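Local coordinates for protein TlmII (Streptoalloteichus hindustanus, PDB 4HVM) that probably takes part in tallysomycin biosynthesis as a condensation-domain protein of the nonribosomal peptide synthetase type, possibly binding phosphopantetheine, at residues H180-E185 / Y332-D337; G40-G45 / E131-L136; R150-G155 / S291-L296; L13-F18 / G75-T80. All blocks are in the same frame, centred on the assembly; numbering follows the deposited sequence.

Contact 1: H180-E185 / Y332-D337; sequences HPLDRE and YLPYHD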
loop_
_atom_site.group_PDB
_atom_site.type_symbol
_atom_site.label_atom_id
_atom_site.label_comp_id
_atom_site.label_asym_id
_atom_site.label_seq_id
_atom_site.Cartn_x
_atom_site.Cartn_y
_atom_site.Cartn_z
ATOM N N HIS A 180 13.822 -10.048 -11.269
ATOM C CA HIS A 180 14.524 -9.093 -10.421
ATOM C C HIS A 180 15.042 -7.953 -11.287
ATOM O O HIS A 180 15.763 -8.187 -12.257
ATOM C CB HIS A 180 15.689 -9.777 -9.704
ATOM C CG HIS A 180 16.166 -9.049 -8.484
ATOM N ND1 HIS A 180 16.772 -7.812 -8.542
ATOM C CD2 HIS A 180 16.133 -9.391 -7.175
ATOM C CE1 HIS A 180 17.086 -7.421 -7.319
ATOM N NE2 HIS A 180 16.710 -8.361 -6.472
ATOM N N PRO A 181 14.673 -6.712 -10.944
ATOM C CA PRO A 181 15.074 -5.522 -11.703
ATOM C C PRO A 181 16.591 -5.377 -11.787
ATOM O O PRO A 181 17.093 -4.697 -12.680
ATOM C CB PRO A 181 14.487 -4.372 -10.880
ATOM C CG PRO A 181 13.354 -4.975 -10.140
ATOM C CD PRO A 181 13.799 -6.369 -9.810
ATOM N N LEU A 182 17.301 -6.015 -10.862
ATOM C CA LEU A 182 18.758 -5.970 -10.826
ATOM C C LEU A 182 19.343 -7.350 -11.106
ATOM O O LEU A 182 20.197 -7.843 -10.368
ATOM C CB LEU A 182 19.238 -5.456 -9.471
ATOM C CG LEU A 182 18.590 -4.155 -9.000
ATOM C CD1 LEU A 182 19.182 -3.717 -7.676
ATOM C CD2 LEU A 182 18.746 -3.063 -10.045
ATOM N N ASP A 183 18.870 -7.974 -12.179
ATOM C CA ASP A 183 19.324 -9.311 -12.537
ATOM C C ASP A 183 20.794 -9.313 -12.950
ATOM O O ASP A 183 21.532 -10.249 -12.636
ATOM C CB ASP A 183 18.449 -9.896 -13.648
ATOM C CG ASP A 183 18.503 -11.414 -13.695
ATOM O OD1 ASP A 183 17.885 -12.059 -12.818
ATOM O OD2 ASP A 183 19.154 -11.960 -14.613
ATOM N N ARG A 184 21.215 -8.266 -13.657
ATOM C CA ARG A 184 22.616 -8.122 -14.034
ATOM C C ARG A 184 23.441 -7.681 -12.837
ATOM O O ARG A 184 23.070 -6.746 -12.129
ATOM C CB ARG A 184 22.783 -7.122 -15.179
ATOM C CG ARG A 184 22.521 -7.710 -16.554
ATOM C CD ARG A 184 23.216 -6.907 -17.644
ATOM N NE ARG A 184 22.722 -5.536 -17.714
ATOM C CZ ARG A 184 23.498 -4.471 -17.890
ATOM N NH1 ARG A 184 22.960 -3.261 -17.942
ATOM N NH2 ARG A 184 24.810 -4.617 -18.012
ATOM N N GLU A 185 24.562 -8.358 -12.614
ATOM C CA GLU A 185 25.425 -8.060 -11.477
ATOM C C GLU A 185 26.060 -6.676 -11.586
ATOM O O GLU A 185 26.161 -5.951 -10.598
ATOM C CB GLU A 185 26.507 -9.134 -11.331
ATOM C CG GLU A 185 27.470 -8.919 -10.166
ATOM C CD GLU A 185 26.835 -9.150 -8.803
ATOM O OE1 GLU A 185 25.660 -9.568 -8.737
ATOM O OE2 GLU A 185 27.523 -8.911 -7.787
ATOM N N TYR A 332 17.338 2.730 -8.749
ATOM C CA TYR A 332 16.512 1.874 -7.906
ATOM C C TYR A 332 17.291 0.751 -7.232
ATOM O O TYR A 332 18.125 0.087 -7.850
ATOM C CB TYR A 332 15.338 1.297 -8.705
ATOM C CG TYR A 332 14.562 0.223 -7.973
ATOM C CD1 TYR A 332 13.713 0.546 -6.921
ATOM C CD2 TYR A 332 14.671 -1.113 -8.341
ATOM C CE1 TYR A 332 12.999 -0.430 -6.250
ATOM C CE2 TYR A 332 13.961 -2.098 -7.676
ATOM C CZ TYR A 332 13.127 -1.748 -6.631
ATOM O OH TYR A 332 12.417 -2.714 -5.961
ATOM N N LEU A 333 17.012 0.569 -5.947
ATOM C CA LEU A 333 17.511 -0.557 -5.171
ATOM C C LEU A 333 16.395 -0.937 -4.206
ATOM O O LEU A 333 15.870 -0.070 -3.502
ATOM C CB LEU A 333 18.775 -0.168 -4.403
ATOM C CG LEU A 333 19.472 -1.269 -3.602
ATOM C CD1 LEU A 333 20.166 -2.262 -4.525
ATOM C CD2 LEU A 333 20.459 -0.675 -2.608
ATOM N N PRO A 334 16.011 -2.224 -4.191
ATOM C CA PRO A 334 14.902 -2.718 -3.369
ATOM C C PRO A 334 14.975 -2.221 -1.926
ATOM O O PRO A 334 16.055 -2.206 -1.330
ATOM C CB PRO A 334 15.080 -4.235 -3.429
ATOM C CG PRO A 334 15.726 -4.476 -4.749
ATOM C CD PRO A 334 16.655 -3.308 -4.956
ATOM N N TYR A 335 13.830 -1.810 -1.387
ATOM C CA TYR A 335 13.765 -1.192 -0.067
ATOM C C TYR A 335 14.405 -2.043 1.019
ATOM O O TYR A 335 15.054 -1.517 1.920
ATOM C CB TYR A 335 12.317 -0.873 0.307
ATOM C CG TYR A 335 12.170 -0.122 1.609
ATOM C CD1 TYR A 335 12.360 1.249 1.663
ATOM C CD2 TYR A 335 11.833 -0.785 2.783
ATOM C CE1 TYR A 335 12.223 1.940 2.848
ATOM C CE2 TYR A 335 11.695 -0.101 3.977
ATOM C CZ TYR A 335 11.891 1.261 4.002
ATOM O OH TYR A 335 11.755 1.947 5.187
ATOM N N HIS A 336 14.226 -3.356 0.928
ATOM C CA HIS A 336 14.821 -4.263 1.899
ATOM C C HIS A 336 16.338 -4.298 1.754
ATOM O O HIS A 336 17.058 -4.435 2.741
ATOM C CB HIS A 336 14.226 -5.669 1.776
ATOM C CG HIS A 336 14.474 -6.323 0.454
ATOM N ND1 HIS A 336 15.603 -7.070 0.195
ATOM C CD2 HIS A 336 13.735 -6.355 -0.680
ATOM C CE1 HIS A 336 15.552 -7.527 -1.044
ATOM N NE2 HIS A 336 14.430 -7.107 -1.597
ATOM N N ASP A 337 16.818 -4.157 0.522
ATOM C CA ASP A 337 18.252 -4.119 0.260
ATOM C C ASP A 337 18.849 -2.806 0.750
ATOM O O ASP A 337 20.001 -2.763 1.182
ATOM C CB ASP A 337 18.542 -4.314 -1.229
ATOM C CG ASP A 337 18.392 -5.759 -1.666
ATOM O OD1 ASP A 337 18.820 -6.658 -0.907
ATOM O OD2 ASP A 337 17.852 -5.996 -2.768
#

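Contact 2: G40-G45 / E131-L136; sequences GLLGSG and ETDVVL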
loop_
_atom_site.group_PDB
_atom_site.type_symbol
_atom_site.label_atom_id
_atom_site.label_comp_id
_atom_site.label_asym_id
_atom_site.label_seq_id
_atom_site.Cartn_x
_atom_site.Cartn_y
_atom_site.Cartn_z
ATOM N N GLY A 40 -12.637 -3.624 -0.187
ATOM C CA GLY A 40 -13.917 -4.193 -0.569
ATOM C C GLY A 40 -14.652 -3.435 -1.657
ATOM O O GLY A 40 -14.472 -2.230 -1.821
ATOM N N LEU A 41 -15.481 -4.155 -2.408
ATOM C CA LEU A 41 -16.346 -3.552 -3.414
ATOM C C LEU A 41 -17.802 -3.694 -2.988
ATOM O O LEU A 41 -18.238 -4.776 -2.595
ATOM C CB LEU A 41 -16.137 -4.212 -4.781
ATOM C CG LEU A 41 -14.792 -3.982 -5.472
ATOM C CD1 LEU A 41 -14.749 -4.706 -6.805
ATOM C CD2 LEU A 41 -14.515 -2.496 -5.659
ATOM N N LEU A 42 -18.550 -2.600 -3.063
ATOM C CA LEU A 42 -19.960 -2.620 -2.696
ATOM C C LEU A 42 -20.845 -2.834 -3.919
ATOM O O LEU A 42 -20.817 -2.043 -4.860
ATOM C CB LEU A 42 -20.347 -1.321 -1.990
ATOM C CG LEU A 42 -21.838 -1.082 -1.754
ATOM C CD1 LEU A 42 -22.440 -2.190 -0.908
ATOM C CD2 LEU A 42 -22.054 0.268 -1.098
ATOM N N GLY A 43 -21.627 -3.907 -3.900
ATOM C CA GLY A 43 -22.568 -4.183 -4.971
ATOM C C GLY A 43 -23.980 -3.809 -4.562
ATOM O O GLY A 43 -24.397 -4.064 -3.431
ATOM N N SER A 44 -24.720 -3.201 -5.482
ATOM C CA SER A 44 -26.078 -2.768 -5.185
ATOM C C SER A 44 -27.039 -3.107 -6.319
ATOM O O SER A 44 -26.814 -2.732 -7.468
ATOM C CB SER A 44 -26.108 -1.266 -4.904
ATOM O OG SER A 44 -27.372 -0.870 -4.396
ATOM N N GLY A 45 -28.115 -3.811 -5.985
ATOM C CA GLY A 45 -29.093 -4.238 -6.969
ATOM C C GLY A 45 -29.558 -5.647 -6.666
ATOM O O GLY A 45 -29.364 -6.137 -5.555
ATOM N N GLU A 131 -31.378 -5.789 1.390
ATOM C CA GLU A 131 -32.022 -6.526 0.311
ATOM C C GLU A 131 -31.403 -6.203 -1.044
ATOM O O GLU A 131 -31.623 -6.920 -2.021
ATOM C CB GLU A 131 -33.521 -6.233 0.289
ATOM C CG GLU A 131 -34.227 -6.595 1.582
ATOM C CD GLU A 131 -34.011 -8.047 1.975
ATOM O OE1 GLU A 131 -33.706 -8.306 3.159
ATOM O OE2 GLU A 131 -34.152 -8.929 1.102
ATOM N N THR A 132 -30.628 -5.125 -1.100
ATOM C CA THR A 132 -30.015 -4.694 -2.351
ATOM C C THR A 132 -28.489 -4.639 -2.276
ATOM O O THR A 132 -27.811 -4.793 -3.290
ATOM C CB THR A 132 -30.536 -3.309 -2.789
ATOM O OG1 THR A 132 -30.211 -2.334 -1.789
ATOM C CG2 THR A 132 -32.044 -3.339 -2.991
ATOM N N ASP A 133 -27.958 -4.424 -1.075
ATOM C CA ASP A 133 -26.527 -4.178 -0.901
ATOM C C ASP A 133 -25.733 -5.388 -0.415
ATOM O O ASP A 133 -26.065 -6.002 0.599
ATOM C CB ASP A 133 -26.299 -2.992 0.044
ATOM C CG ASP A 133 -26.656 -1.658 -0.592
ATOM O OD1 ASP A 133 -27.444 -1.649 -1.563
ATOM O OD2 ASP A 133 -26.148 -0.617 -0.120
ATOM N N VAL A 134 -24.673 -5.715 -1.150
ATOM C CA VAL A 134 -23.752 -6.779 -0.767
ATOM C C VAL A 134 -22.314 -6.300 -0.908
ATOM O O VAL A 134 -21.931 -5.772 -1.950
ATOM C CB VAL A 134 -23.932 -8.027 -1.645
ATOM C CG1 VAL A 134 -22.874 -9.069 -1.310
ATOM C CG2 VAL A 134 -25.322 -8.603 -1.469
ATOM N N VAL A 135 -21.519 -6.482 0.142
ATOM C CA VAL A 135 -20.106 -6.126 0.094
ATOM C C VAL A 135 -19.231 -7.347 -0.164
ATOM O O VAL A 135 -19.305 -8.339 0.558
ATOM C CB VAL A 135 -19.641 -5.439 1.392
ATOM C CG1 VAL A 135 -18.124 -5.325 1.420
ATOM C CG2 VAL A 135 -20.285 -4.070 1.525
ATOM N N LEU A 136 -18.412 -7.266 -1.208
ATOM C CA LEU A 136 -17.404 -8.283 -1.471
ATOM C C LEU A 136 -16.064 -7.754 -0.991
ATOM O O LEU A 136 -15.510 -6.830 -1.582
ATOM C CB LEU A 136 -17.329 -8.602 -2.962
ATOM C CG LEU A 136 -16.283 -9.644 -3.364
ATOM C CD1 LEU A 136 -16.744 -11.068 -3.057
ATOM C CD2 LEU A 136 -15.915 -9.493 -4.828
#

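Contact 3: R150-G155 / S291-L296; sequences RYMVLG and SVVGPL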
loop_
_atom_site.group_PDB
_atom_site.type_symbol
_atom_site.label_atom_id
_atom_site.label_comp_id
_atom_site.label_asym_id
_atom_site.label_seq_id
_atom_site.Cartn_x
_atom_site.Cartn_y
_atom_site.Cartn_z
ATOM N N ARG A 150 -5.345 -6.425 -4.871
ATOM C CA ARG A 150 -6.548 -6.628 -4.072
ATOM C C ARG A 150 -7.799 -6.293 -4.875
ATOM O O ARG A 150 -8.784 -7.027 -4.839
ATOM C CB ARG A 150 -6.507 -5.796 -2.788
ATOM C CG ARG A 150 -5.331 -6.101 -1.878
ATOM C CD ARG A 150 -5.487 -5.403 -0.534
ATOM N NE ARG A 150 -4.197 -5.093 0.074
ATOM C CZ ARG A 150 -3.644 -3.884 0.081
ATOM N NH1 ARG A 150 -4.275 -2.858 -0.473
ATOM N NH2 ARG A 150 -2.463 -3.701 0.654
ATOM N N TYR A 151 -7.754 -5.187 -5.606
ATOM C CA TYR A 151 -8.887 -4.782 -6.427
ATOM C C TYR A 151 -8.969 -5.582 -7.726
ATOM O O TYR A 151 -10.045 -5.723 -8.310
ATOM C CB TYR A 151 -8.828 -3.284 -6.715
ATOM C CG TYR A 151 -9.225 -2.433 -5.535
ATOM C CD1 TYR A 151 -10.520 -2.470 -5.043
ATOM C CD2 TYR A 151 -8.315 -1.586 -4.919
ATOM C CE1 TYR A 151 -10.898 -1.695 -3.968
ATOM C CE2 TYR A 151 -8.685 -0.803 -3.840
ATOM C CZ TYR A 151 -9.978 -0.862 -3.370
ATOM O OH TYR A 151 -10.355 -0.087 -2.299
HETATM N N MSE A 152 -7.830 -6.098 -8.179
HETATM C CA MSE A 152 -7.808 -6.988 -9.335
HETATM C C MSE A 152 -8.599 -8.246 -9.006
HETATM O O MSE A 152 -9.457 -8.680 -9.778
HETATM C CB MSE A 152 -6.373 -7.359 -9.719
HETATM C CG MSE A 152 -5.531 -6.194 -10.209
HETATM SE SE MSE A 152 -3.806 -6.754 -10.928
HETATM C CE MSE A 152 -4.459 -7.599 -12.552
ATOM N N VAL A 153 -8.313 -8.815 -7.838
ATOM C CA VAL A 153 -8.991 -10.021 -7.382
ATOM C C VAL A 153 -10.479 -9.769 -7.172
ATOM O O VAL A 153 -11.315 -10.556 -7.615
ATOM C CB VAL A 153 -8.373 -10.563 -6.074
ATOM C CG1 VAL A 153 -9.209 -11.705 -5.514
ATOM C CG2 VAL A 153 -6.949 -11.021 -6.315
ATOM N N LEU A 154 -10.805 -8.666 -6.502
ATOM C CA LEU A 154 -12.197 -8.299 -6.257
ATOM C C LEU A 154 -12.946 -8.067 -7.564
ATOM O O LEU A 154 -14.109 -8.450 -7.700
ATOM C CB LEU A 154 -12.284 -7.051 -5.374
ATOM C CG LEU A 154 -11.895 -7.215 -3.904
ATOM C CD1 LEU A 154 -11.995 -5.889 -3.166
ATOM C CD2 LEU A 154 -12.766 -8.264 -3.238
ATOM N N GLY A 155 -12.275 -7.434 -8.521
ATOM C CA GLY A 155 -12.861 -7.196 -9.826
ATOM C C GLY A 155 -13.079 -8.492 -10.580
ATOM O O GLY A 155 -14.081 -8.656 -11.277
ATOM N N SER A 291 -0.399 -7.472 -16.542
ATOM C CA SER A 291 -1.449 -7.420 -15.534
ATOM C C SER A 291 -1.309 -8.605 -14.579
ATOM O O SER A 291 -2.094 -9.553 -14.619
ATOM C CB SER A 291 -2.828 -7.408 -16.193
ATOM O OG SER A 291 -2.940 -8.444 -17.150
ATOM N N VAL A 292 -0.296 -8.542 -13.723
ATOM C CA VAL A 292 0.026 -9.653 -12.837
ATOM C C VAL A 292 -0.592 -9.476 -11.458
ATOM O O VAL A 292 -0.437 -8.431 -10.830
ATOM C CB VAL A 292 1.554 -9.804 -12.669
ATOM C CG1 VAL A 292 1.882 -10.909 -11.675
ATOM C CG2 VAL A 292 2.209 -10.076 -14.011
ATOM N N VAL A 293 -1.301 -10.500 -10.994
ATOM C CA VAL A 293 -1.793 -10.521 -9.623
ATOM C C VAL A 293 -0.690 -11.053 -8.722
ATOM O O VAL A 293 -0.273 -12.203 -8.858
ATOM C CB VAL A 293 -3.049 -11.414 -9.474
ATOM C CG1 VAL A 293 -3.395 -11.629 -8.008
ATOM C CG2 VAL A 293 -4.226 -10.804 -10.208
ATOM N N GLY A 294 -0.212 -10.208 -7.812
ATOM C CA GLY A 294 0.849 -10.586 -6.899
ATOM C C GLY A 294 1.611 -9.409 -6.319
ATOM O O GLY A 294 1.294 -8.253 -6.601
ATOM N N PRO A 295 2.629 -9.702 -5.497
ATOM C CA PRO A 295 3.463 -8.667 -4.879
ATOM C C PRO A 295 4.466 -8.061 -5.857
ATOM O O PRO A 295 5.523 -8.644 -6.103
ATOM C CB PRO A 295 4.200 -9.429 -3.775
ATOM C CG PRO A 295 4.274 -10.831 -4.277
ATOM C CD PRO A 295 3.018 -11.059 -5.071
ATOM N N LEU A 296 4.135 -6.892 -6.397
ATOM C CA LEU A 296 5.015 -6.193 -7.325
ATOM C C LEU A 296 5.125 -4.706 -6.980
ATOM O O LEU A 296 5.450 -3.879 -7.831
ATOM C CB LEU A 296 4.529 -6.384 -8.764
ATOM C CG LEU A 296 4.719 -7.791 -9.337
ATOM C CD1 LEU A 296 4.172 -7.869 -10.747
ATOM C CD2 LEU A 296 6.187 -8.197 -9.311
#

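Contact 4: L13-F18 / G75-T80; sequences LRRASF and GLWMRT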
loop_
_atom_site.group_PDB
_atom_site.type_symbol
_atom_site.label_atom_id
_atom_site.label_comp_id
_atom_site.label_asym_id
_atom_site.label_seq_id
_atom_site.Cartn_x
_atom_site.Cartn_y
_atom_site.Cartn_z
ATOM N N LEU A 13 7.381 -26.919 -4.604
ATOM C CA LEU A 13 7.732 -25.740 -3.816
ATOM C C LEU A 13 8.525 -24.736 -4.642
ATOM O O LEU A 13 9.714 -24.925 -4.885
ATOM C CB LEU A 13 8.532 -26.127 -2.567
ATOM C CG LEU A 13 7.765 -26.490 -1.295
ATOM C CD1 LEU A 13 7.111 -27.864 -1.400
ATOM C CD2 LEU A 13 8.688 -26.419 -0.088
ATOM N N ARG A 14 7.861 -23.667 -5.066
ATOM C CA ARG A 14 8.515 -22.620 -5.838
ATOM C C ARG A 14 9.251 -21.651 -4.914
ATOM O O ARG A 14 8.806 -21.382 -3.799
ATOM C CB ARG A 14 7.492 -21.874 -6.698
ATOM C CG ARG A 14 8.103 -20.945 -7.734
ATOM C CD ARG A 14 7.041 -20.349 -8.645
ATOM N NE ARG A 14 7.632 -19.615 -9.759
ATOM C CZ ARG A 14 7.986 -20.170 -10.915
ATOM N NH1 ARG A 14 8.518 -19.427 -11.877
ATOM N NH2 ARG A 14 7.809 -21.469 -11.111
ATOM N N ARG A 15 10.383 -21.138 -5.379
ATOM C CA ARG A 15 11.157 -20.180 -4.603
ATOM C C ARG A 15 10.396 -18.862 -4.501
ATOM O O ARG A 15 9.681 -18.474 -5.423
ATOM C CB ARG A 15 12.521 -19.952 -5.253
ATOM C CG ARG A 15 13.555 -19.303 -4.346
ATOM C CD ARG A 15 13.953 -20.234 -3.211
ATOM N NE ARG A 15 15.206 -19.828 -2.580
ATOM C CZ ARG A 15 15.293 -18.991 -1.552
ATOM N NH1 ARG A 15 14.194 -18.460 -1.028
ATOM N NH2 ARG A 15 16.479 -18.683 -1.046
ATOM N N ALA A 16 10.551 -18.177 -3.373
ATOM C CA ALA A 16 9.874 -16.905 -3.154
ATOM C C ALA A 16 10.585 -15.780 -3.892
ATOM O O ALA A 16 11.804 -15.816 -4.068
ATOM C CB ALA A 16 9.792 -16.594 -1.673
ATOM N N SER A 17 9.822 -14.774 -4.310
ATOM C CA SER A 17 10.378 -13.634 -5.036
ATOM C C SER A 17 11.158 -12.697 -4.113
ATOM O O SER A 17 11.150 -12.864 -2.895
ATOM C CB SER A 17 9.274 -12.864 -5.767
ATOM O OG SER A 17 8.389 -12.237 -4.855
ATOM N N PHE A 18 11.819 -11.705 -4.700
ATOM C CA PHE A 18 12.681 -10.802 -3.940
ATOM C C PHE A 18 11.913 -9.842 -3.025
ATOM O O PHE A 18 12.424 -9.421 -1.985
ATOM C CB PHE A 18 13.605 -10.030 -4.885
ATOM C CG PHE A 18 12.930 -8.909 -5.621
ATOM C CD1 PHE A 18 12.063 -9.159 -6.674
ATOM C CD2 PHE A 18 13.180 -7.596 -5.264
ATOM C CE1 PHE A 18 11.452 -8.109 -7.351
ATOM C CE2 PHE A 18 12.578 -6.549 -5.932
ATOM C CZ PHE A 18 11.712 -6.803 -6.976
ATOM N N GLY A 75 15.627 -21.304 3.423
ATOM C CA GLY A 75 15.158 -20.219 2.578
ATOM C C GLY A 75 13.645 -20.112 2.601
ATOM O O GLY A 75 12.978 -20.896 3.274
ATOM N N LEU A 76 13.100 -19.148 1.867
ATOM C CA LEU A 76 11.654 -18.953 1.811
ATOM C C LEU A 76 11.066 -19.605 0.563
ATOM O O LEU A 76 11.576 -19.415 -0.541
ATOM C CB LEU A 76 11.320 -17.463 1.829
ATOM C CG LEU A 76 9.853 -17.081 2.053
ATOM C CD1 LEU A 76 9.331 -17.586 3.397
ATOM C CD2 LEU A 76 9.688 -15.579 1.945
ATOM N N TRP A 77 9.991 -20.364 0.743
ATOM C CA TRP A 77 9.391 -21.109 -0.359
ATOM C C TRP A 77 7.874 -20.952 -0.401
ATOM O O TRP A 77 7.238 -20.682 0.617
ATOM C CB TRP A 77 9.751 -22.593 -0.257
ATOM C CG TRP A 77 11.224 -22.856 -0.224
ATOM C CD1 TRP A 77 12.038 -22.808 0.869
ATOM C CD2 TRP A 77 12.060 -23.215 -1.333
ATOM N NE1 TRP A 77 13.330 -23.112 0.510
ATOM C CE2 TRP A 77 13.369 -23.368 -0.835
ATOM C CE3 TRP A 77 11.827 -23.423 -2.696
ATOM C CZ2 TRP A 77 14.443 -23.716 -1.652
ATOM C CZ3 TRP A 77 12.895 -23.769 -3.506
ATOM C CH2 TRP A 77 14.187 -23.912 -2.981
HETATM N N MSE A 78 7.300 -21.120 -1.588
HETATM C CA MSE A 78 5.851 -21.055 -1.750
HETATM C C MSE A 78 5.253 -22.448 -1.923
HETATM O O MSE A 78 5.824 -23.301 -2.600
HETATM C CB MSE A 78 5.471 -20.149 -2.927
HETATM C CG MSE A 78 5.453 -18.669 -2.584
HETATM SE SE MSE A 78 5.247 -17.513 -4.137
HETATM C CE MSE A 78 3.695 -18.330 -4.971
ATOM N N ARG A 79 4.100 -22.666 -1.301
ATOM C CA ARG A 79 3.437 -23.963 -1.328
ATOM C C ARG A 79 1.969 -23.773 -1.690
ATOM O O ARG A 79 1.253 -23.033 -1.017
ATOM C CB ARG A 79 3.556 -24.625 0.045
ATOM C CG ARG A 79 2.963 -26.021 0.156
ATOM C CD ARG A 79 2.991 -26.502 1.607
ATOM N NE ARG A 79 2.735 -27.935 1.729
ATOM C CZ ARG A 79 3.679 -28.872 1.665
ATOM N NH1 ARG A 79 4.947 -28.529 1.475
ATOM N NH2 ARG A 79 3.357 -30.154 1.789
ATOM N N THR A 80 1.520 -24.436 -2.751
ATOM C CA THR A 80 0.153 -24.242 -3.224
ATOM C C THR A 80 -0.830 -25.200 -2.564
ATOM O O THR A 80 -0.791 -26.407 -2.790
ATOM C CB THR A 80 0.055 -24.373 -4.749
ATOM O OG1 THR A 80 0.973 -23.462 -5.364
ATOM C CG2 THR A 80 -1.354 -24.048 -5.213
#

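Contact 1: H180-E185 / Y332-D337
The loop 180-185, which runs into helix 185-198, passes the turn leading into helix 335-344 at some distance, with CA of Leu-182 7.9 Å from CA of Leu-333, so side chains have to bridge the gap. Leu-182 does most of this, its CG beside the backbone N (chi1 -51°). Its CD1 meets CD1 of Leu-333 at 3.6 Å, the two side chains crossing at about a right angle, and runs tip to tip into CD of Pro-334 at 3.7 Å. CD2 faces the carbonyl O of Tyr-332 at 3.9 Å, an oxygen whose hydrogen bond comes from Arg-191. In the two-lobed condensation fold, the loop probably lies where the chain passes from the N-terminal to the C-terminal lobe, and the turn probably belongs to the latter; Phe-18 of helix 18-27 packs on Pro-181 and Tyr-332. CG of Pro-181 comes obliquely to CE2 of Tyr-332 at 3.8 Å, while the hydroxyl of that tyrosine bonds to Asp-298. The ring of His-180 is held by its own loop: N of Leu-182 donates to ND1 in the ring plane, at 3.0 Å and 152°. ND1 accepts, which fits a neutral ring with its proton on NE2; OD2 of Asp-337, 4.5 Å from NE2 and not in contact, might favour a proton there, whereas full protonation would probably cost the ND1 bond.

Contact 2: G40-G45 / E131-L136
Three torsions bring a small polar cluster together at the end of the strand pair: OG of Ser-44 is anti to its backbone N (chi1 -170°), CG of Asp-133 lies beside its own N (chi1 -72°), and OG1 of Thr-132 takes the crowded position between N and carbonyl carbon (chi1 61°). OD1 of Asp-133 therefore accepts twice, from OG of Ser-44 at 2.9 Å across the strands and from OG1 of Thr-132 at 2.9 Å in its own chain segment, both donors standing out of the carboxylate plane. An alanine at Asp-133 would lose both bonds and would probably leave the two hydroxyls less fixed in rotation. Further along, the backbones take over. The N of Leu-41 reaches O of Leu-136 at 2.8 Å, with N of Leu-136 returning a bond to O of Leu-41, and Gly-43 N meets O of Val-134 at 2.7 Å, again reciprocated. Beyond the last pair, Gly-45 N still bonds to O of Thr-132 at 2.9 Å. On the face of Leu-42 and Val-135, CD1 of the leucine crosses obliquely to CG2 of the valine at 3.8 Å, next to helix 98-110; Leu-41 and Leu-136 turn to helix 147-161. These are inner strands of a mixed, helix-flanked sheet, 133-141 in the middle and 36-44 next to the edge strand 385-388, in the N-terminal lobe of a condensation domain, a chloramphenicol-acetyltransferase-like fold.

Contact 3: R150-G155 / S291-L296
In the condensation fold, the loop before strand 297-305 probably corresponds to the floor-loop region that reaches from the C-terminal lobe to the N-terminal one, and here it lies on helix 147-161. Selenomethionine Met-152 carries most of the contact. Its CG lies beside the backbone N, and the chain, extended at chi2, bends at chi3 (71°), so the end folds over the loop backbone. SE stands 3.8 Å from O of Val-292, an oxygen that takes a hydrogen bond from Arg-284. The terminal CE reaches O of Ser-291 at 3.7 Å and CB of the same serine at 4.0 Å. Val-293 points back at the helix and runs past Met-152 in the opposite direction, its two methyls divided between neighbouring helix residues. CG2 meets CE of Met-152 at 4.0 Å and also lies near CB of that residue. The side chains meet by van der Waals contact; polar ties just outside this part of the helix add to it, Ser-149 OG accepting from N of Gly-294 and Asp-146 OD2 from N of Leu-296. On the buried side of the contact, CG1 of Val-293, anti to its own backbone N, meets CG2 of Val-153 at 4.0 Å, the two side chains crossing at about a right angle.

Contact 4: L13-F18 / G75-T80
The firm part of this antiparallel pairing rests on one backbone bond and the buried Ala-16 and Leu-76. N of Met-78 meets O of Arg-14 at 2.7 Å, nearly straight (173°) and along the C=O axis; the exception is the return bond from N of Arg-14 to O of Met-78, weak at 3.2 Å. CB of Ala-16 packs on CG of Leu-76 at 3.8 Å. O of Leu-76 accepts twice: NH1 of Arg-15 comes on a lone pair at 2.8 Å, though the bond is bent, and N of Ala-16 from above the carbonyl plane at 3.3 Å. Arg-15 gets there by bending at chi2 (67°), which lays its CD over one face of Trp-77, 3.6 Å from the centroid of the six-membered ring, a CH-pi contact. The guanidinium is tilted 29° from the ring, and CZ lies too far from the centroid for more than a weak cation-pi attraction. An alanine at Trp-77 would remove this platform and the NE1 bond to O of Asp-74, and would probably leave the arginine arm less well placed. The looser side belongs to the exposed Leu-13 and Arg-79, side by side, CD1 of the leucine 3.7 Å from NH1 of the arginine; CD2 of Leu-13 touches CB of Trp-77 at 4.0 Å. Strand 13-15 is an outermost strand of the small sheet it forms with 76-80 and 68-72. The chemistry implies a poorly ordered, possibly mobile arginine guided at two points, its arm resting on an indole and its charged end bonded to a carbonyl.

Overall arrangement
Contacts 2 and 4 lie within the probable N-terminal lobe, contact 3 brings a later loop to it, and contact 1 probably lies where the lobes adjoin. They open along the chain in the order 4, 2, 3, 1; contacts 4 and 2 cross and both close before 3 opens, and 3 and 1 cross in turn. Contact 2 touches contact 3 through Leu-154 and Tyr-151 of helix 147-161, which follows strand 133-141; their centres are 20 Å apart. Contact 4 touches contact 1 at Phe-18, with centres 18 Å apart. Contacts 1 and 2 lie on opposite sides of the chain's centre, 41 Å between centres. Strand 385-388, beside 36-44, is a further late segment joining the early part.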